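Local coordinates for ribonuclease (Chelonia mydas, PDB 2ZPO), which probably cleaves RNA on the 3' side of pyrimidine nucleotides, as a secreted endonuclease of the pancreatic ribonuclease family, at residues D21-T24 with Y25-M29; H48-A51 with A52-T55. All coordinates share one frame; numbering follows the deposited sequence.

Interaction 1: residues D21-T24 with Y25-M29; sequences DTRT and YCNQM. With SO4 (sulfate ion), chain D.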
ATOM      1  N   ASP A  21      12.833   2.224  12.750  1.00 24.24           N
ATOM      2  CA  ASP A  21      13.381   2.663  11.476  1.00 23.89           C
ATOM      3  C   ASP A  21      12.552   2.004  10.368  1.00 22.81           C
ATOM      4  O   ASP A  21      11.713   1.158  10.654  1.00 22.21           O
ATOM      5  CB  ASP A  21      14.842   2.252  11.376  1.00 24.86           C
ATOM      6  CG  ASP A  21      15.061   0.796  11.757  1.00 26.94           C
ATOM      7  OD1 ASP A  21      14.533  -0.096  11.066  1.00 26.62           O
ATOM      8  OD2 ASP A  21      15.766   0.528  12.757  1.00 30.85           O
ATOM      9  N   THR A  22      12.795   2.376   9.115  1.00 23.22           N
ATOM     10  CA  THR A  22      11.913   1.908   8.037  1.00 23.27           C
ATOM     11  C   THR A  22      12.097   0.427   7.696  1.00 22.61           C
ATOM     12  O   THR A  22      11.144  -0.263   7.359  1.00 21.92           O
ATOM     13  CB  THR A  22      12.065   2.773   6.785  1.00 23.39           C
ATOM     14  OG1 THR A  22      12.012   4.153   7.155  1.00 25.11           O
ATOM     15  CG2 THR A  22      10.941   2.471   5.825  1.00 23.37           C
ATOM     16  N   ARG A  23      13.318  -0.077   7.824  1.00 21.89           N
ATOM     17  CA  ARG A  23      13.591  -1.482   7.566  1.00 21.94           C
ATOM     18  C   ARG A  23      12.752  -2.319   8.550  1.00 20.76           C
ATOM     19  O   ARG A  23      12.092  -3.284   8.149  1.00 19.72           O
ATOM     20  CB  ARG A  23      15.095  -1.722   7.751  1.00 22.43           C
ATOM     21  CG  ARG A  23      15.581  -3.122   7.612  1.00 26.05           C
ATOM     22  CD  ARG A  23      17.019  -3.237   8.159  1.00 30.01           C
ATOM     23  NE  ARG A  23      17.002  -3.875   9.485  1.00 37.13           N
ATOM     24  CZ  ARG A  23      17.253  -3.279  10.655  1.00 39.52           C
ATOM     25  NH1 ARG A  23      17.585  -1.990  10.736  1.00 41.89           N
ATOM     26  NH2 ARG A  23      17.191  -3.997  11.766  1.00 42.33           N
ATOM     27  N   THR A  24      12.754  -1.923   9.825  1.00 20.38           N
ATOM     28  CA  THR A  24      12.005  -2.626  10.861  1.00 19.37           C
ATOM     29  C   THR A  24      10.489  -2.446  10.667  1.00 18.68           C
ATOM     30  O   THR A  24       9.731  -3.391  10.850  1.00 18.77           O
ATOM     31  CB  THR A  24      12.385  -2.173  12.297  1.00 20.32           C
ATOM     32  OG1 THR A  24      13.810  -2.283  12.509  1.00 21.94           O
ATOM     33  CG2 THR A  24      11.685  -3.021  13.309  1.00 20.03           C
ATOM     34  N   TYR A  25      10.061  -1.231  10.328  1.00 18.43           N
ATOM     35  CA  TYR A  25       8.665  -0.989   9.947  1.00 17.37           C
ATOM     36  C   TYR A  25       8.237  -2.039   8.912  1.00 17.18           C
ATOM     37  O   TYR A  25       7.222  -2.732   9.064  1.00 17.15           O
ATOM     38  CB  TYR A  25       8.504   0.415   9.362  1.00 17.82           C
ATOM     39  CG  TYR A  25       7.098   0.672   8.881  1.00 17.18           C
ATOM     40  CD1 TYR A  25       6.725   0.346   7.579  1.00 15.11           C
ATOM     41  CD2 TYR A  25       6.140   1.219   9.735  1.00 16.67           C
ATOM     42  CE1 TYR A  25       5.435   0.576   7.143  1.00 15.56           C
ATOM     43  CE2 TYR A  25       4.826   1.448   9.321  1.00 17.43           C
ATOM     44  CZ  TYR A  25       4.476   1.108   8.021  1.00 14.99           C
ATOM     45  OH  TYR A  25       3.175   1.323   7.608  1.00 14.25           O
ATOM     46  N   CYS A  26       9.019  -2.127   7.840  1.00 17.50           N
ATOM     47  CA  CYS A  26       8.674  -3.036   6.744  1.00 16.94           C
ATOM     48  C   CYS A  26       8.640  -4.506   7.167  1.00 17.76           C
ATOM     49  O   CYS A  26       7.713  -5.235   6.862  1.00 16.49           O
ATOM     50  CB  CYS A  26       9.622  -2.798   5.583  1.00 17.88           C
ATOM     51  SG  CYS A  26       9.268  -1.294   4.676  1.00 17.89           S
ATOM     52  N   ASN A  27       9.660  -4.927   7.915  1.00 17.63           N
ATOM     53  CA  ASN A  27       9.715  -6.282   8.374  1.00 18.61           C
ATOM     54  C   ASN A  27       8.493  -6.656   9.233  1.00 18.02           C
ATOM     55  O   ASN A  27       7.865  -7.698   9.030  1.00 18.51           O
ATOM     56  CB  ASN A  27      11.032  -6.488   9.123  1.00 18.72           C
ATOM     57  CG  ASN A  27      12.228  -6.572   8.168  1.00 20.15           C
ATOM     58  OD1 ASN A  27      12.072  -6.927   6.982  1.00 21.45           O
ATOM     59  ND2 ASN A  27      13.429  -6.290   8.681  1.00 20.99           N
ATOM     60  N   GLN A  28       8.144  -5.765  10.155  1.00 19.18           N
ATOM     61  CA  GLN A  28       7.016  -6.003  11.048  1.00 18.36           C
ATOM     62  C   GLN A  28       5.681  -5.963  10.306  1.00 18.22           C
ATOM     63  O   GLN A  28       4.819  -6.815  10.489  1.00 18.25           O
ATOM     64  CB  GLN A  28       7.020  -4.960  12.177  1.00 19.01           C
ATOM     65  CG  GLN A  28       8.212  -5.129  13.115  1.00 21.92           C
ATOM     66  CD  GLN A  28       8.247  -4.118  14.281  1.00 24.75           C
ATOM     67  OE1 GLN A  28       7.858  -2.958  14.145  1.00 27.03           O
ATOM     68  NE2 GLN A  28       8.756  -4.571  15.427  1.00 26.05           N
ATOM     69  N   MET A  29       5.513  -4.963   9.454  1.00 16.98           N
ATOM     70  CA  MET A  29       4.190  -4.703   8.859  1.00 16.19           C
ATOM     71  C   MET A  29       3.884  -5.738   7.773  1.00 15.55           C
ATOM     72  O   MET A  29       2.749  -6.202   7.644  1.00 14.45           O
ATOM     73  CB  MET A  29       4.119  -3.267   8.318  1.00 16.49           C
ATOM     74  CG  MET A  29       4.115  -2.186   9.376  1.00 19.13           C
ATOM     75  SD  MET A  29       2.672  -2.236  10.469  1.00 24.10           S
ATOM     76  CE  MET A  29       1.342  -2.386   9.307  1.00 26.77           C
TER
HETATM   77  S   SO4 D 122      13.265   7.069   5.233  1.00 36.84           S
HETATM   78  O1  SO4 D 122      13.468   5.617   5.307  1.00 34.69           O
HETATM   79  O2  SO4 D 122      13.031   7.501   3.837  1.00 35.37           O
HETATM   80  O3  SO4 D 122      12.163   7.439   6.113  1.00 33.40           O
HETATM   81  O4  SO4 D 122      14.477   7.748   5.718  1.00 36.49           O
HETATM   82  O   HOH W   1      14.022  -5.528  11.557  1.00 47.63           O
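Y25 N donates to D21 O and C26 N to T22 O. N27 N to R23 O and Q28 N to T24 O follow, all at 2.9 Å. They form the first turns of helix 22-32.

D21 is the N-cap. Its OD1 takes T24 N at 2.8 Å, nearly along the C-O axis, and T24 OG1 at 2.7 Å, from the syn side, 30° out of the carboxylate plane. R23 NH1 adds a long charge contact, 3.6 Å from D21 OD1, with the oxygen well out of the guanidinium plane. T22 OG1 donates to O1 of a sulfate, probably from the crystallisation liquor, which T98 OG1 also holds.

T24 and Q28 lie side by side, and the T24 methyl CG2, anti to the backbone N, meets Q28 CD at 3.7 Å. Cutting Q28 back to an alanine is likely to leave the T24 methyl without the amide beside it. N27 ND2 donates to a water at 3.0 Å, which bonds weakly to T24 OG1.

M29 CG sits over the centre of one Y25 ring face. Beyond the helix, the Y25 hydroxyl bonds D13, C26 forms a disulfide with C81 of strand 69-83, and N27 OD1 accepts from Y94 N of strand 94-108.

Interaction 2: residues H48-A51 with A52-T55; sequences HASA and ASIT
S50 caps helix 51-55, and its first turn is tied back by S53, I54 and T55. The backbone is extended at A49 and S50 and turns helical from A51. I54 N donates to S50 O at 3.0 Å. T55 N donates to A51 O at 2.8 Å.

S50 is the N-cap residue, and its OG makes the capping bond. This OG stands between the backbone N and the carbonyl carbon (chi1 71°). From there it accepts from S53 N at 3.0 Å, with an N-H...O angle of 161°. The first turn thus gains a partner for an amide that has no preceding helical carbonyl. S53 OG lies 3.2 Å from S50 OG.

T55 adds a second hold at the other end of the turn. Its OG1 lies beside its own N and donates to A51 O at 2.8 Å, from above the carbonyl plane. A51 O therefore receives two donors from one residue.

The apolar contacts come from A49. Its CB meets S53 CB at 3.9 Å and I54 CG1 at 4.2 Å. The CD1 end of I54 lies against A49 O and S50 O.

The turn follows strand 43-47. A51, I54 and T55 pack on helix 3-11, and I54 also touches V12. A49 rests on F76 of strand 69-83, while T55 reaches L111 and P112 of strand 111-118.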
ATOM      1  N   HIS A  48      -0.414   6.156   4.406  1.00 13.44           N
ATOM      2  CA  HIS A  48      -0.752   6.657   5.761  1.00 13.71           C
ATOM      3  C   HIS A  48      -1.824   7.730   5.672  1.00 13.09           C
ATOM      4  O   HIS A  48      -1.596   8.921   5.923  1.00 13.87           O
ATOM      5  CB  HIS A  48       0.509   7.130   6.500  1.00 14.65           C
ATOM      6  CG  HIS A  48       1.624   6.144   6.402  1.00 14.61           C
ATOM      7  ND1 HIS A  48       1.462   4.817   6.753  1.00 14.13           N
ATOM      8  CD2 HIS A  48       2.886   6.258   5.909  1.00 15.42           C
ATOM      9  CE1 HIS A  48       2.593   4.166   6.520  1.00 13.64           C
ATOM     10  NE2 HIS A  48       3.468   5.019   6.009  1.00 13.31           N
ATOM     11  N   ALA A  49      -3.009   7.286   5.282  1.00 12.77           N
ATOM     12  CA  ALA A  49      -4.209   8.131   5.246  1.00 12.01           C
ATOM     13  C   ALA A  49      -5.362   7.178   5.550  1.00 12.81           C
ATOM     14  O   ALA A  49      -5.228   5.962   5.426  1.00 12.38           O
ATOM     15  CB  ALA A  49      -4.395   8.731   3.869  1.00 13.52           C
ATOM     16  N   SER A  50      -6.495   7.736   5.932  1.00 12.38           N
ATOM     17  CA  SER A  50      -7.634   6.886   6.267  1.00 13.12           C
ATOM     18  C   SER A  50      -8.237   6.178   5.053  1.00 13.20           C
ATOM     19  O   SER A  50      -8.068   6.579   3.893  1.00 12.77           O
ATOM     20  CB  SER A  50      -8.718   7.719   6.958  1.00 13.20           C
ATOM     21  OG  SER A  50      -9.349   8.595   6.061  1.00 12.99           O
ATOM     22  N   ALA A  51      -8.985   5.112   5.343  1.00 14.26           N
ATOM     23  CA  ALA A  51      -9.703   4.426   4.288  1.00 14.84           C
ATOM     24  C   ALA A  51     -10.599   5.381   3.510  1.00 14.01           C
ATOM     25  O   ALA A  51     -10.667   5.307   2.285  1.00 14.88           O
ATOM     26  CB  ALA A  51     -10.518   3.247   4.884  1.00 15.43           C
ATOM     27  N   ALA A  52     -11.279   6.297   4.221  1.00 13.87           N
ATOM     28  CA  ALA A  52     -12.132   7.310   3.602  1.00 14.05           C
ATOM     29  C   ALA A  52     -11.337   8.240   2.686  1.00 13.98           C
ATOM     30  O   ALA A  52     -11.739   8.513   1.572  1.00 14.87           O
ATOM     31  CB  ALA A  52     -12.889   8.107   4.665  1.00 15.47           C
ATOM     32  N   SER A  53     -10.168   8.680   3.150  1.00 12.13           N
ATOM     33  CA  SER A  53      -9.315   9.524   2.304  1.00 12.65           C
ATOM     34  C   SER A  53      -8.886   8.854   1.016  1.00 13.36           C
ATOM     35  O   SER A  53      -8.806   9.499  -0.049  1.00 13.81           O
ATOM     36  CB  SER A  53      -8.064   9.950   3.081  1.00 11.92           C
ATOM     37  OG  SER A  53      -8.464  10.887   4.077  1.00 14.82           O
ATOM     38  N   ILE A  54      -8.596   7.567   1.106  1.00 12.82           N
ATOM     39  CA  ILE A  54      -8.178   6.798  -0.074  1.00 14.75           C
ATOM     40  C   ILE A  54      -9.361   6.464  -0.964  1.00 15.23           C
ATOM     41  O   ILE A  54      -9.269   6.595  -2.175  1.00 16.13           O
ATOM     42  CB  ILE A  54      -7.341   5.569   0.317  1.00 14.12           C
ATOM     43  CG1 ILE A  54      -6.075   6.040   1.076  1.00 15.21           C
ATOM     44  CG2 ILE A  54      -6.932   4.736  -0.938  1.00 14.69           C
ATOM     45  CD1 ILE A  54      -5.396   4.963   1.889  1.00 15.43           C
ATOM     46  N   THR A  55     -10.501   6.116  -0.377  1.00 16.39           N
ATOM     47  CA  THR A  55     -11.705   5.810  -1.162  1.00 17.02           C
ATOM     48  C   THR A  55     -12.218   6.953  -2.053  1.00 17.07           C
ATOM     49  O   THR A  55     -12.761   6.724  -3.154  1.00 18.65           O
ATOM     50  CB  THR A  55     -12.824   5.244  -0.252  1.00 18.05           C
ATOM     51  OG1 THR A  55     -12.352   4.059   0.397  1.00 18.13           O
ATOM     52  CG2 THR A  55     -14.088   4.963  -1.046  1.00 19.70           C
TER

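Interaction 1 comes first along the chain, at the start of helix 22-32. Interaction 2 follows strand 43-47 and starts helix 51-55. Their centres are about 21 Å apart, yet they meet where Y25 OH packs 3.1 Å from H48 CE1. D13 and T79 help join them: Y25 OH and H48 ND1 both bond D13, and the side chains of Y25 and H48 both reach T79. Both contacts rest on strand 69-83 of the antiparallel sheet. That strand thus ties the starts of both helices to one sheet, and D13 links the two. Interaction 2 packs on helix 3-11, with the side chain of I54 about 6 Å from that of H11, probably a catalytic residue.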